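Long-range contacts in catechol 1,2-dioxygenase (Burkholderia vietnamiensis, PDB 5TD3), which probably catalyses the oxygen-dependent intradiol cleavage of catechol to cis,cis-muconate, opening the aromatic ring between its two hydroxyl-bearing carbons: residues D135-A140 and G182-F187; V146-V151 and Y292-F297; F174-D179 and N188-V193; L206-Y211 and A234-F239. All blocks are in the same frame, centred on the assembly; numbering follows the deposited sequence. Where two conformers were deposited one is given.

Contact 1: residues D135-A140 and G182-F187; sequences DLDADA and GAQRDF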
loop_
_atom_site.group_PDB
_atom_site.type_symbol
_atom_site.label_atom_id
_atom_site.label_comp_id
_atom_site.label_asym_id
_atom_site.label_seq_id
_atom_site.Cartn_x
_atom_site.Cartn_y
_atom_site.Cartn_z
ATOM N N ASP A 135 0.424 35.994 3.034
ATOM C CA ASP A 135 1.290 35.880 1.867
ATOM C C ASP A 135 2.635 36.518 2.214
ATOM O O ASP A 135 2.727 37.732 2.427
ATOM C CB ASP A 135 0.667 36.496 0.612
ATOM C CG ASP A 135 0.452 37.990 0.716
ATOM O OD1 ASP A 135 -0.209 38.454 1.675
ATOM O OD2 ASP A 135 0.983 38.707 -0.165
ATOM N N LEU A 136 3.655 35.676 2.363
ATOM C CA LEU A 136 5.015 36.083 2.697
ATOM C C LEU A 136 5.926 36.174 1.486
ATOM O O LEU A 136 6.840 37.009 1.465
ATOM C CB LEU A 136 5.621 35.092 3.696
ATOM C CG LEU A 136 4.774 34.764 4.928
ATOM C CD1 LEU A 136 5.464 33.711 5.775
ATOM C CD2 LEU A 136 4.467 36.019 5.756
ATOM N N ASP A 137 5.703 35.329 0.491
ATOM C CA ASP A 137 6.527 35.288 -0.706
ATOM C C ASP A 137 5.820 36.011 -1.839
ATOM O O ASP A 137 4.623 35.804 -2.061
ATOM C CB ASP A 137 6.829 33.844 -1.099
ATOM C CG ASP A 137 7.698 33.149 -0.082
ATOM O OD1 ASP A 137 8.786 33.695 0.218
ATOM O OD2 ASP A 137 7.310 32.072 0.408
ATOM N N ALA A 138 6.564 36.849 -2.557
ATOM C CA ALA A 138 6.029 37.490 -3.746
ATOM C C ALA A 138 5.553 36.441 -4.744
ATOM O O ALA A 138 6.168 35.387 -4.908
ATOM C CB ALA A 138 7.097 38.384 -4.383
ATOM N N ASP A 139 4.432 36.728 -5.400
ATOM C CA ASP A 139 3.863 35.811 -6.388
ATOM C C ASP A 139 3.149 36.678 -7.417
ATOM O O ASP A 139 1.998 37.067 -7.206
ATOM C CB ASP A 139 2.913 34.817 -5.734
ATOM C CG ASP A 139 2.381 33.783 -6.704
ATOM O OD1 ASP A 139 2.693 33.845 -7.913
ATOM O OD2 ASP A 139 1.626 32.909 -6.248
ATOM N N ALA A 140 3.838 36.976 -8.524
ATOM C CA ALA A 140 3.261 37.878 -9.514
ATOM C C ALA A 140 2.072 37.257 -10.231
ATOM O O ALA A 140 1.283 37.984 -10.841
ATOM C CB ALA A 140 4.323 38.303 -10.529
ATOM N N GLY A 182 11.195 24.503 -4.132
ATOM C CA GLY A 182 11.859 25.151 -3.010
ATOM C C GLY A 182 11.627 26.640 -2.920
ATOM O O GLY A 182 12.336 27.330 -2.174
ATOM N N ALA A 183 10.631 27.158 -3.635
ATOM C CA ALA A 183 10.488 28.598 -3.815
ATOM C C ALA A 183 9.768 29.301 -2.672
ATOM O O ALA A 183 9.736 30.538 -2.665
ATOM C CB ALA A 183 9.746 28.896 -5.120
ATOM N N GLN A 184 9.199 28.577 -1.712
ATOM C CA GLN A 184 8.392 29.207 -0.671
ATOM C C GLN A 184 9.036 29.041 0.692
ATOM O O GLN A 184 9.593 27.983 1.003
ATOM C CB GLN A 184 6.979 28.619 -0.621
ATOM C CG GLN A 184 6.218 28.723 -1.905
ATOM C CD GLN A 184 4.824 28.210 -1.737
ATOM O OE1 GLN A 184 4.088 28.653 -0.854
ATOM N NE2 GLN A 184 4.447 27.263 -2.563
ATOM N N ARG A 185 8.943 30.088 1.507
ATOM C CA ARG A 185 9.463 30.043 2.860
ATOM C C ARG A 185 8.459 29.374 3.791
ATOM O O ARG A 185 7.290 29.180 3.453
ATOM C CB ARG A 185 9.804 31.445 3.361
ATOM C CG ARG A 185 8.606 32.268 3.759
ATOM C CD ARG A 185 9.042 33.693 4.054
ATOM N NE ARG A 185 9.463 34.393 2.841
ATOM C CZ ARG A 185 9.908 35.644 2.825
ATOM N NH1 ARG A 185 9.991 36.326 3.959
ATOM N NH2 ARG A 185 10.267 36.213 1.683
ATOM N N ASP A 186 8.934 29.041 4.991
ATOM C CA ASP A 186 8.088 28.431 6.010
ATOM C C ASP A 186 6.801 29.228 6.198
ATOM O O ASP A 186 6.827 30.458 6.309
ATOM C CB ASP A 186 8.846 28.344 7.339
ATOM C CG ASP A 186 9.930 27.260 7.341
ATOM O OD1 ASP A 186 9.964 26.422 6.425
ATOM O OD2 ASP A 186 10.734 27.236 8.291
ATOM N N PHE A 187 5.680 28.507 6.180
ATOM C CA PHE A 187 4.331 29.008 6.450
ATOM C C PHE A 187 3.854 30.047 5.440
ATOM O O PHE A 187 2.915 30.799 5.722
ATOM C CB PHE A 187 4.226 29.537 7.883
ATOM C CG PHE A 187 4.548 28.491 8.910
ATOM C CD1 PHE A 187 3.752 27.358 9.029
ATOM C CD2 PHE A 187 5.664 28.612 9.726
ATOM C CE1 PHE A 187 4.053 26.376 9.962
ATOM C CE2 PHE A 187 5.971 27.633 10.659
ATOM C CZ PHE A 187 5.168 26.515 10.774
HETATM O O HOH W 1 11.175 32.237 -0.288
#

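Contact 2: residues V146-V151 and Y292-F297; sequences VIHGTV and YQDITF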
loop_
_atom_site.group_PDB
_atom_site.type_symbol
_atom_site.label_atom_id
_atom_site.label_comp_id
_atom_site.label_asym_id
_atom_site.label_seq_id
_atom_site.Cartn_x
_atom_site.Cartn_y
_atom_site.Cartn_z
ATOM N N VAL A 146 -8.895 38.848 -0.048
ATOM C CA VAL A 146 -9.263 39.077 1.343
ATOM C C VAL A 146 -10.410 38.133 1.666
ATOM O O VAL A 146 -11.420 38.122 0.956
ATOM C CB VAL A 146 -9.668 40.541 1.598
ATOM C CG1 VAL A 146 -10.086 40.733 3.052
ATOM C CG2 VAL A 146 -8.536 41.481 1.226
ATOM N N ILE A 147 -10.244 37.327 2.712
ATOM C CA ILE A 147 -11.262 36.383 3.160
ATOM C C ILE A 147 -11.666 36.809 4.556
ATOM O O ILE A 147 -10.813 36.909 5.444
ATOM C CB ILE A 147 -10.755 34.932 3.169
ATOM C CG1 ILE A 147 -10.082 34.550 1.845
ATOM C CG2 ILE A 147 -11.905 33.970 3.443
ATOM C CD1 ILE A 147 -9.348 33.206 1.903
ATOM N N HIS A 148 -12.958 37.048 4.760
ATOM C CA HIS A 148 -13.407 37.544 6.051
ATOM C C HIS A 148 -14.802 37.021 6.344
ATOM O O HIS A 148 -15.555 36.640 5.443
ATOM C CB HIS A 148 -13.395 39.076 6.093
ATOM C CG HIS A 148 -14.257 39.708 5.049
ATOM N ND1 HIS A 148 -15.547 40.127 5.299
ATOM C CD2 HIS A 148 -14.024 39.959 3.740
ATOM C CE1 HIS A 148 -16.062 40.637 4.193
ATOM N NE2 HIS A 148 -15.158 40.541 3.229
ATOM N N GLY A 149 -15.146 37.034 7.624
ATOM C CA GLY A 149 -16.456 36.574 8.048
ATOM C C GLY A 149 -16.521 36.528 9.560
ATOM O O GLY A 149 -15.689 37.123 10.245
ATOM N N THR A 150 -17.534 35.823 10.064
ATOM C CA THR A 150 -17.740 35.656 11.494
ATOM C C THR A 150 -17.832 34.176 11.834
ATOM O O THR A 150 -18.280 33.363 11.019
ATOM C CB THR A 150 -19.017 36.378 11.957
ATOM O OG1 THR A 150 -19.063 37.688 11.377
ATOM C CG2 THR A 150 -19.051 36.503 13.471
ATOM N N VAL A 151 -17.401 33.833 13.044
ATOM C CA VAL A 151 -17.570 32.495 13.597
ATOM C C VAL A 151 -18.740 32.562 14.568
ATOM O O VAL A 151 -18.764 33.423 15.454
ATOM C CB VAL A 151 -16.291 31.999 14.294
ATOM C CG1 VAL A 151 -16.460 30.547 14.761
ATOM C CG2 VAL A 151 -15.093 32.099 13.346
ATOM N N TYR A 292 -8.783 44.184 -5.637
ATOM C CA TYR A 292 -8.565 42.888 -5.013
ATOM C C TYR A 292 -9.858 42.088 -5.079
ATOM O O TYR A 292 -10.925 42.613 -5.413
ATOM C CB TYR A 292 -8.072 43.034 -3.568
ATOM C CG TYR A 292 -9.086 43.639 -2.625
ATOM C CD1 TYR A 292 -9.178 45.013 -2.460
ATOM C CD2 TYR A 292 -9.953 42.832 -1.903
ATOM C CE1 TYR A 292 -10.108 45.567 -1.596
ATOM C CE2 TYR A 292 -10.883 43.372 -1.042
ATOM C CZ TYR A 292 -10.955 44.740 -0.892
ATOM O OH TYR A 292 -11.885 45.276 -0.036
ATOM N N GLN A 293 -9.748 40.801 -4.775
ATOM C CA GLN A 293 -10.896 39.909 -4.717
ATOM C C GLN A 293 -11.303 39.728 -3.268
ATOM O O GLN A 293 -10.457 39.510 -2.401
ATOM C CB GLN A 293 -10.569 38.542 -5.320
ATOM C CG GLN A 293 -10.103 38.582 -6.754
ATOM C CD GLN A 293 -11.231 38.352 -7.723
ATOM O OE1 GLN A 293 -12.143 39.170 -7.829
ATOM N NE2 GLN A 293 -11.183 37.232 -8.436
ATOM N N ASP A 294 -12.602 39.784 -3.007
ATOM C CA ASP A 294 -13.103 39.744 -1.644
ATOM C C ASP A 294 -14.106 38.615 -1.503
ATOM O O ASP A 294 -14.986 38.434 -2.356
ATOM C CB ASP A 294 -13.742 41.073 -1.253
ATOM C CG ASP A 294 -14.020 41.168 0.233
ATOM O OD1 ASP A 294 -13.058 41.336 1.010
ATOM O OD2 ASP A 294 -15.205 41.126 0.621
ATOM N N ILE A 295 -13.966 37.856 -0.422
ATOM C CA ILE A 295 -14.828 36.718 -0.145
ATOM C C ILE A 295 -15.310 36.812 1.292
ATOM O O ILE A 295 -14.498 36.803 2.224
ATOM C CB ILE A 295 -14.107 35.382 -0.368
ATOM C CG1 ILE A 295 -13.714 35.239 -1.841
ATOM C CG2 ILE A 295 -15.000 34.244 0.094
ATOM C CD1 ILE A 295 -12.998 33.947 -2.158
ATOM N N THR A 296 -16.622 36.895 1.471
ATOM C CA THR A 296 -17.224 36.769 2.786
ATOM C C THR A 296 -17.576 35.305 3.011
ATOM O O THR A 296 -18.263 34.695 2.186
ATOM C CB THR A 296 -18.476 37.644 2.902
ATOM O OG1 THR A 296 -18.160 39.003 2.556
ATOM C CG2 THR A 296 -19.014 37.602 4.325
ATOM N N PHE A 297 -17.109 34.745 4.121
ATOM C CA PHE A 297 -17.347 33.334 4.416
ATOM C C PHE A 297 -17.507 33.174 5.915
ATOM O O PHE A 297 -16.582 33.473 6.672
ATOM C CB PHE A 297 -16.211 32.454 3.896
ATOM C CG PHE A 297 -16.459 30.974 4.064
ATOM C CD1 PHE A 297 -17.477 30.339 3.366
ATOM C CD2 PHE A 297 -15.648 30.213 4.897
ATOM C CE1 PHE A 297 -17.698 28.979 3.518
ATOM C CE2 PHE A 297 -15.858 28.851 5.043
ATOM C CZ PHE A 297 -16.883 28.235 4.357
#

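Contact 3: residues F174-D179 and N188-V193; sequences FYSHFD and NLRGAV. With ZN (zinc ion), chain C.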
loop_
_atom_site.group_PDB
_atom_site.type_symbol
_atom_site.label_atom_id
_atom_site.label_comp_id
_atom_site.label_asym_id
_atom_site.label_seq_id
_atom_site.Cartn_x
_atom_site.Cartn_y
_atom_site.Cartn_z
ATOM N N PHE A 174 1.263 25.062 -5.779
ATOM C CA PHE A 174 2.113 24.441 -4.780
ATOM C C PHE A 174 1.869 25.056 -3.410
ATOM O O PHE A 174 1.586 26.250 -3.281
ATOM C CB PHE A 174 3.594 24.577 -5.133
ATOM C CG PHE A 174 4.004 23.805 -6.355
ATOM C CD1 PHE A 174 3.577 22.502 -6.536
ATOM C CD2 PHE A 174 4.831 24.381 -7.314
ATOM C CE1 PHE A 174 3.958 21.782 -7.666
ATOM C CE2 PHE A 174 5.208 23.669 -8.438
ATOM C CZ PHE A 174 4.772 22.372 -8.610
ATOM N N TYR A 175 1.988 24.223 -2.391
ATOM C CA TYR A 175 1.887 24.651 -1.004
ATOM C C TYR A 175 3.264 24.764 -0.386
ATOM O O TYR A 175 4.151 23.945 -0.654
ATOM C CB TYR A 175 1.097 23.657 -0.168
ATOM C CG TYR A 175 -0.374 23.571 -0.462
ATOM C CD1 TYR A 175 -0.850 23.018 -1.649
ATOM C CD2 TYR A 175 -1.299 23.985 0.485
ATOM C CE1 TYR A 175 -2.206 22.921 -1.891
ATOM C CE2 TYR A 175 -2.651 23.877 0.251
ATOM C CZ TYR A 175 -3.101 23.355 -0.931
ATOM O OH TYR A 175 -4.458 23.271 -1.119
ATOM N N SER A 176 3.416 25.732 0.516
ATOM C CA SER A 176 4.651 25.775 1.286
ATOM C C SER A 176 4.830 24.469 2.065
ATOM O O SER A 176 3.859 23.814 2.456
ATOM C CB SER A 176 4.668 26.989 2.224
ATOM O OG SER A 176 3.599 26.943 3.161
ATOM N N HIS A 177 6.098 24.077 2.231
ATOM C CA HIS A 177 6.541 22.826 2.860
ATOM C C HIS A 177 6.334 21.611 1.959
ATOM O O HIS A 177 6.808 20.511 2.280
ATOM C CB HIS A 177 5.852 22.587 4.208
ATOM C CG HIS A 177 6.007 23.732 5.157
ATOM N ND1 HIS A 177 7.011 23.785 6.103
ATOM C CD2 HIS A 177 5.315 24.890 5.277
ATOM C CE1 HIS A 177 6.915 24.917 6.777
ATOM N NE2 HIS A 177 5.895 25.606 6.294
ATOM N N PHE A 178 5.648 21.798 0.838
ATOM C CA PHE A 178 5.432 20.751 -0.161
ATOM C C PHE A 178 5.740 21.264 -1.562
ATOM O O PHE A 178 5.206 20.755 -2.556
ATOM C CB PHE A 178 3.996 20.216 -0.095
ATOM C CG PHE A 178 3.617 19.652 1.245
ATOM C CD1 PHE A 178 3.904 18.332 1.557
ATOM C CD2 PHE A 178 2.961 20.433 2.191
ATOM C CE1 PHE A 178 3.546 17.790 2.762
ATOM C CE2 PHE A 178 2.603 19.901 3.423
ATOM C CZ PHE A 178 2.895 18.578 3.716
ATOM N N ASP A 179 6.595 22.276 -1.669
ATOM C CA ASP A 179 6.820 22.902 -2.960
ATOM C C ASP A 179 8.093 22.310 -3.539
ATOM O O ASP A 179 9.182 22.545 -2.989
ATOM C CB ASP A 179 6.928 24.429 -2.828
ATOM C CG ASP A 179 7.090 25.136 -4.165
ATOM O OD1 ASP A 179 7.718 24.565 -5.083
ATOM O OD2 ASP A 179 6.625 26.294 -4.298
ATOM N N ASN A 188 4.448 30.104 4.244
ATOM C CA ASN A 188 3.841 30.924 3.203
ATOM C C ASN A 188 2.419 30.447 2.949
ATOM O O ASN A 188 2.178 29.251 2.785
ATOM C CB ASN A 188 4.639 30.865 1.906
ATOM C CG ASN A 188 4.147 31.873 0.894
ATOM O OD1 ASN A 188 3.912 33.025 1.234
ATOM N ND2 ASN A 188 3.982 31.450 -0.344
ATOM N N LEU A 189 1.479 31.395 2.938
ATOM C CA LEU A 189 0.061 31.125 2.693
ATOM C C LEU A 189 -0.531 30.200 3.758
ATOM O O LEU A 189 -1.464 29.434 3.493
ATOM C CB LEU A 189 -0.163 30.565 1.280
ATOM C CG LEU A 189 0.542 31.410 0.214
ATOM C CD1 LEU A 189 0.396 30.733 -1.137
ATOM C CD2 LEU A 189 0.002 32.841 0.171
ATOM N N ARG A 190 -0.011 30.281 4.985
ATOM C CA ARG A 190 -0.532 29.510 6.108
ATOM C C ARG A 190 -0.611 30.424 7.321
ATOM O O ARG A 190 0.364 31.095 7.655
ATOM C CB ARG A 190 0.370 28.308 6.429
ATOM C CG ARG A 190 0.556 27.326 5.270
ATOM C CD ARG A 190 1.517 26.216 5.638
ATOM N NE ARG A 190 1.691 25.265 4.531
ATOM C CZ ARG A 190 0.903 24.213 4.306
ATOM N NH1 ARG A 190 -0.128 23.945 5.102
ATOM N NH2 ARG A 190 1.145 23.420 3.262
ATOM N N GLY A 191 -1.766 30.478 7.965
ATOM C CA GLY A 191 -1.846 31.359 9.119
ATOM C C GLY A 191 -3.111 31.086 9.896
ATOM O O GLY A 191 -4.041 30.452 9.398
ATOM N N ALA A 192 -3.168 31.654 11.093
ATOM C CA ALA A 192 -4.316 31.465 11.970
ATOM C C ALA A 192 -4.705 32.798 12.586
ATOM O O ALA A 192 -3.840 33.617 12.914
ATOM C CB ALA A 192 -4.032 30.439 13.078
ATOM N N VAL A 193 -6.014 33.027 12.676
ATOM C CA VAL A 193 -6.596 34.198 13.321
ATOM C C VAL A 193 -7.418 33.756 14.529
ATOM O O VAL A 193 -8.192 32.792 14.441
ATOM C CB VAL A 193 -7.471 34.998 12.340
ATOM C CG1 VAL A 193 -8.337 35.993 13.090
ATOM C CG2 VAL A 193 -6.602 35.714 11.324
HETATM ZN ZN ZN C . -5.682 21.907 -0.861
HETATM O O HOH W 2 0.947 27.009 1.403
#

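Contact 4: residues L206-Y211 and A234-F239; sequences LMPVGY and AHVHFF. With ZN (zinc ion), chain C.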
loop_
_atom_site.group_PDB
_atom_site.type_symbol
_atom_site.label_atom_id
_atom_site.label_comp_id
_atom_site.label_asym_id
_atom_site.label_seq_id
_atom_site.Cartn_x
_atom_site.Cartn_y
_atom_site.Cartn_z
ATOM N N LEU A 206 -3.213 35.891 -1.187
ATOM C CA LEU A 206 -3.263 35.926 -2.637
ATOM C C LEU A 206 -4.170 34.799 -3.117
ATOM O O LEU A 206 -4.403 33.816 -2.404
ATOM C CB LEU A 206 -1.857 35.794 -3.253
ATOM C CG LEU A 206 -0.815 36.802 -2.753
ATOM C CD1 LEU A 206 0.545 36.509 -3.369
ATOM C CD2 LEU A 206 -1.242 38.249 -3.021
ATOM N N MET A 207 -4.682 34.955 -4.333
ATOM C CA MET A 207 -5.618 33.977 -4.903
ATOM C C MET A 207 -4.932 32.641 -5.169
ATOM O O MET A 207 -3.946 32.606 -5.917
ATOM C CB MET A 207 -6.208 34.539 -6.202
ATOM C CG MET A 207 -7.173 33.591 -6.905
ATOM S SD MET A 207 -8.606 33.186 -5.873
ATOM C CE MET A 207 -9.527 34.723 -6.038
ATOM N N PRO A 208 -5.419 31.528 -4.614
ATOM C CA PRO A 208 -4.863 30.219 -4.972
ATOM C C PRO A 208 -5.259 29.810 -6.380
ATOM O O PRO A 208 -6.257 30.266 -6.940
ATOM C CB PRO A 208 -5.493 29.269 -3.947
ATOM C CG PRO A 208 -6.817 29.906 -3.630
ATOM C CD PRO A 208 -6.487 31.400 -3.602
ATOM N N VAL A 209 -4.467 28.892 -6.923
ATOM C CA VAL A 209 -4.750 28.184 -8.161
ATOM C C VAL A 209 -4.883 26.708 -7.814
ATOM O O VAL A 209 -4.320 26.247 -6.818
ATOM C CB VAL A 209 -3.618 28.449 -9.179
ATOM C CG1 VAL A 209 -3.716 27.551 -10.403
ATOM C CG2 VAL A 209 -3.646 29.909 -9.583
ATOM N N GLY A 210 -5.647 25.976 -8.624
ATOM C CA GLY A 210 -5.903 24.578 -8.333
ATOM C C GLY A 210 -4.646 23.728 -8.316
ATOM O O GLY A 210 -3.655 24.011 -8.993
ATOM N N TYR A 211 -4.728 22.644 -7.556
ATOM C CA TYR A 211 -3.658 21.688 -7.319
ATOM C C TYR A 211 -3.744 20.529 -8.315
ATOM O O TYR A 211 -4.829 20.146 -8.755
ATOM C CB TYR A 211 -3.775 21.189 -5.868
ATOM C CG TYR A 211 -2.989 19.952 -5.510
ATOM C CD1 TYR A 211 -3.467 18.678 -5.828
ATOM C CD2 TYR A 211 -1.798 20.044 -4.812
ATOM C CE1 TYR A 211 -2.749 17.533 -5.505
ATOM C CE2 TYR A 211 -1.075 18.905 -4.475
ATOM C CZ TYR A 211 -1.554 17.653 -4.826
ATOM O OH TYR A 211 -0.829 16.525 -4.492
ATOM N N ALA A 234 -9.356 25.455 -7.622
ATOM C CA ALA A 234 -8.780 26.333 -6.607
ATOM C C ALA A 234 -9.653 26.328 -5.357
ATOM O O ALA A 234 -10.886 26.353 -5.439
ATOM C CB ALA A 234 -8.624 27.759 -7.139
ATOM N N HIS A 235 -9.010 26.313 -4.190
ATOM C CA HIS A 235 -9.738 26.186 -2.934
ATOM C C HIS A 235 -8.859 26.702 -1.805
ATOM O O HIS A 235 -7.663 26.942 -1.973
ATOM C CB HIS A 235 -10.126 24.730 -2.675
ATOM C CG HIS A 235 -8.938 23.822 -2.624
ATOM N ND1 HIS A 235 -8.308 23.361 -3.759
ATOM C CD2 HIS A 235 -8.234 23.324 -1.576
ATOM C CE1 HIS A 235 -7.278 22.608 -3.414
ATOM N NE2 HIS A 235 -7.215 22.567 -2.096
ATOM N N VAL A 236 -9.471 26.852 -0.639
ATOM C CA VAL A 236 -8.794 27.300 0.569
ATOM C C VAL A 236 -9.235 26.376 1.686
ATOM O O VAL A 236 -10.433 26.102 1.815
ATOM C CB VAL A 236 -9.143 28.757 0.923
ATOM C CG1 VAL A 236 -8.456 29.158 2.214
ATOM C CG2 VAL A 236 -8.737 29.710 -0.206
ATOM N N HIS A 237 -8.275 25.881 2.475
ATOM C CA HIS A 237 -8.562 24.997 3.603
ATOM C C HIS A 237 -8.744 25.788 4.890
ATOM O O HIS A 237 -8.081 26.809 5.108
ATOM C CB HIS A 237 -7.431 23.997 3.865
ATOM C CG HIS A 237 -7.141 23.066 2.731
ATOM N ND1 HIS A 237 -7.714 21.818 2.631
ATOM C CD2 HIS A 237 -6.287 23.174 1.682
ATOM C CE1 HIS A 237 -7.264 21.213 1.543
ATOM N NE2 HIS A 237 -6.389 22.011 0.954
ATOM N N PHE A 238 -9.575 25.238 5.787
ATOM C CA PHE A 238 -9.747 25.764 7.135
ATOM C C PHE A 238 -9.866 24.659 8.184
ATOM O O PHE A 238 -10.527 23.638 7.975
ATOM C CB PHE A 238 -10.995 26.654 7.250
ATOM C CG PHE A 238 -10.960 27.866 6.382
ATOM C CD1 PHE A 238 -10.312 29.014 6.794
ATOM C CD2 PHE A 238 -11.590 27.865 5.148
ATOM C CE1 PHE A 238 -10.289 30.139 5.993
ATOM C CE2 PHE A 238 -11.573 28.998 4.344
ATOM C CZ PHE A 238 -10.922 30.133 4.772
ATOM N N PHE A 239 -9.232 24.897 9.327
ATOM C CA PHE A 239 -9.589 24.306 10.607
ATOM C C PHE A 239 -10.201 25.415 11.442
ATOM O O PHE A 239 -9.704 26.545 11.418
ATOM C CB PHE A 239 -8.368 23.793 11.388
ATOM C CG PHE A 239 -7.839 22.453 10.964
ATOM C CD1 PHE A 239 -8.669 21.455 10.509
ATOM C CD2 PHE A 239 -6.476 22.192 11.089
ATOM C CE1 PHE A 239 -8.139 20.213 10.142
ATOM C CE2 PHE A 239 -5.945 20.969 10.723
ATOM C CZ PHE A 239 -6.788 19.982 10.246
HETATM ZN ZN ZN C . -5.682 21.907 -0.861
HETATM O O HOH W 3 -6.027 25.467 -4.866
#

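Contact 1: residues D135-A140 and G182-F187
Asp-137 OD1 takes three donors, two from one guanidinium and one from a water. Arg-185 NE donates to it at 2.8 Å, forming a salt bridge, and Arg-185 NH2 adds a weak bond at 3.3 Å. The third partner is water 1, which donates to OD1 and also to Ala-183 O and so ties the carboxylate to the opposing backbone a second way. NE reaches OD1 from above the carboxylate, 45° out of its plane. The other oxygen serves the main chain: Arg-185 N donates to Asp-137 OD2 at 2.8 Å, on its syn side. One carboxylate thus holds both the backbone and the guanidinium of Arg-185, whose chain bends at chi3 (69°) to bring NE back over it. Leu-136 pads this arrangement. Its CB packs on Arg-185 CD at 3.7 Å, its carbonyl oxygen lies over a guanidinium face, and its CD1 rests against Asp-186 O. Asn-188, outside the two segments, accepts with OD1 from the amides of both Leu-136 and Asp-137, while its ND2 donates to Gln-184 OE1. The result is a surface contact joining two connections of the dioxygenase domain, the loop between strands 131-133 and 144-152 and the long excursion between strands 163-167 and 190-194.

Contact 2: residues V146-V151 and Y292-F297
Within these segments the four backbone hydrogen bonds all involve Val-146 or His-148. Val-146 N donates to Gln-293 O at 2.9 Å, and Val-146 O accepts from Ile-295 N. Two residues on, His-148 N donates to Ile-295 O at 3.0 Å, and His-148 O accepts from Phe-297 N. This is the stepped pattern of a parallel pair, here with the strand directions 22° apart. CA-H...O contacts fill in between, among them Ile-147 CA to Ile-295 O and, where there is no side chain to intervene, Gly-149 CA to Phe-297 O at 3.4 Å. The pair lies within one of the two mixed sheets of the beta-sandwich. Ile-147 and Ile-295 share one face, and Ile-147 reaches Val-236 and Phe-238 of the other sheet.

The face with Val-146, His-148, Asp-294 and Thr-296 is more polar. His-148 NE2 donates to Asp-294 OD2 at 2.7 Å, an almost straight bond (167°) that lies in the ring plane and meets the carboxylate on its syn side. Chi1 of 59° sets the His-148 ring between its backbone N and carbonyl carbon, which turns it across to the neighbouring strand, toward Asp-294. OD2 also forms a salt bridge with Lys-279, probably favouring a charged carboxylate.

Other close contacts flank this bond. The His-148 ring has Thr-296 CA over one face, and its CE1 lies 3.1 Å from Thr-296 OG1. Where strand 292-300 begins, Tyr-292 CD2 packs on Val-146 CG2 at 3.7 Å.

Contact 3: residues F174-D179 and N188-V193
Arg-190 lies side-on to Ser-176, its chain extended from CG to NE so that one flank of the guanidinium faces the serine. NE donates to Ser-176 OG at 2.9 Å with the oxygen in the guanidinium plane, while NH2 donates to Ser-176 O at 2.9 Å, the carbonyl oxygen being tilted 19° out of that plane. A weak bond from NE to the same carbonyl closes the grip. The hydroxyl then passes the chain on: Ser-176 OG donates to Asn-188 O at 2.7 Å, in the carbonyl plane and on a lone pair. Its chi1 of 61° places OG between the backbone N and carbonyl carbon, facing Asn-188. Water 2 adds a second path, accepting from Ser-176 N and donating to Asn-188 O.

Three aromatic side chains lie about the NE and NH2 side of the guanidinium without stacking flat on it. Arg-190 NH2 sits 3.4 Å from Tyr-175 CB. At the edge of the Phe-178 ring, Arg-190 NH2 is 3.7 Å from Phe-178 CD2. His-177 CD2 approaches NE, its ring plane steeply inclined to the guanidinium (74°). On the far end, Arg-190 NH1 donates to Leu-120 O.

Tyr-175 to Phe-178 form a type II beta turn, closed by Phe-178 N to Tyr-175 O. The grip on Ser-176 probably helps to position neighbouring Tyr-175, whose OH binds zinc at 1.9 Å, a tyrosine ligand position characteristic of the intradiol dioxygenase metal site.

Contact 4: residues L206-Y211 and A234-F239
At the flank of the zinc site, Pro-208 and Gly-210 pack against Ala-234 and the start of strand 235-241, which supplies two of the metal ligands. The direct contacts are van der Waals ones, several of them to backbone atoms. Ala-234 CB points into the opposing loop and lies 3.5 Å from Pro-208 O, while Gly-210 CA comes within 3.6 Å of Ala-234 N. The Pro-208 ring turns its CG to the strand: it touches His-235 O at 3.5 Å and meets Val-236 CG2 at 3.9 Å, the two side chains crossing at about a right angle. Water 3 bridges the backbones, donating to Val-209 O and accepting from His-235 N.

His-235 and His-237 alternate with Val-236 along the strand, so both rings leave on the metal side. His-235 NE2 binds zinc at 2.1 Å and His-237 NE2 at 1.9 Å. His-235 CG sits between the backbone N and the carbonyl carbon (chi1 59°), turning the ring back so that ND1 bonds to Pro-233 O, a second-shell hydrogen bond that probably helps fix its rotation. The His-237 ring stacks on Trp-167.

Tyr-175 completes the three protein ligands. Tyr-211, probably the counterpart of the second tyrosine ligand in iron-containing relatives, points away from the metal here, its OH 8.1 Å from zinc. Paired histidines on one strand, with loop tyrosines, are the hallmark of the intradiol dioxygenase metal centre.

In the fold
Followed from the N terminus, the chain opens contact 1 at 135-140, contact 2 at 146-151 and contact 3 at 174-179. The run 182-187 closes contact 1, and 188-193 then closes contact 3, so these two cross and touch in one surface-to-interior cluster. Contact 4 follows in series, from 206-211 to 234-239. Contact 2 closes last, at 292-297; it spans both contacts 3 and 4 and crosses contact 1. Contacts 3 and 4 meet at the zinc ion, bringing the loop after strand 163-167 to strand 235-241. Contact 2 joins two neighbouring strands of the facing sheet, which packs on contact 4 through Ile-147 and Phe-297, joining the two layers of the sandwich.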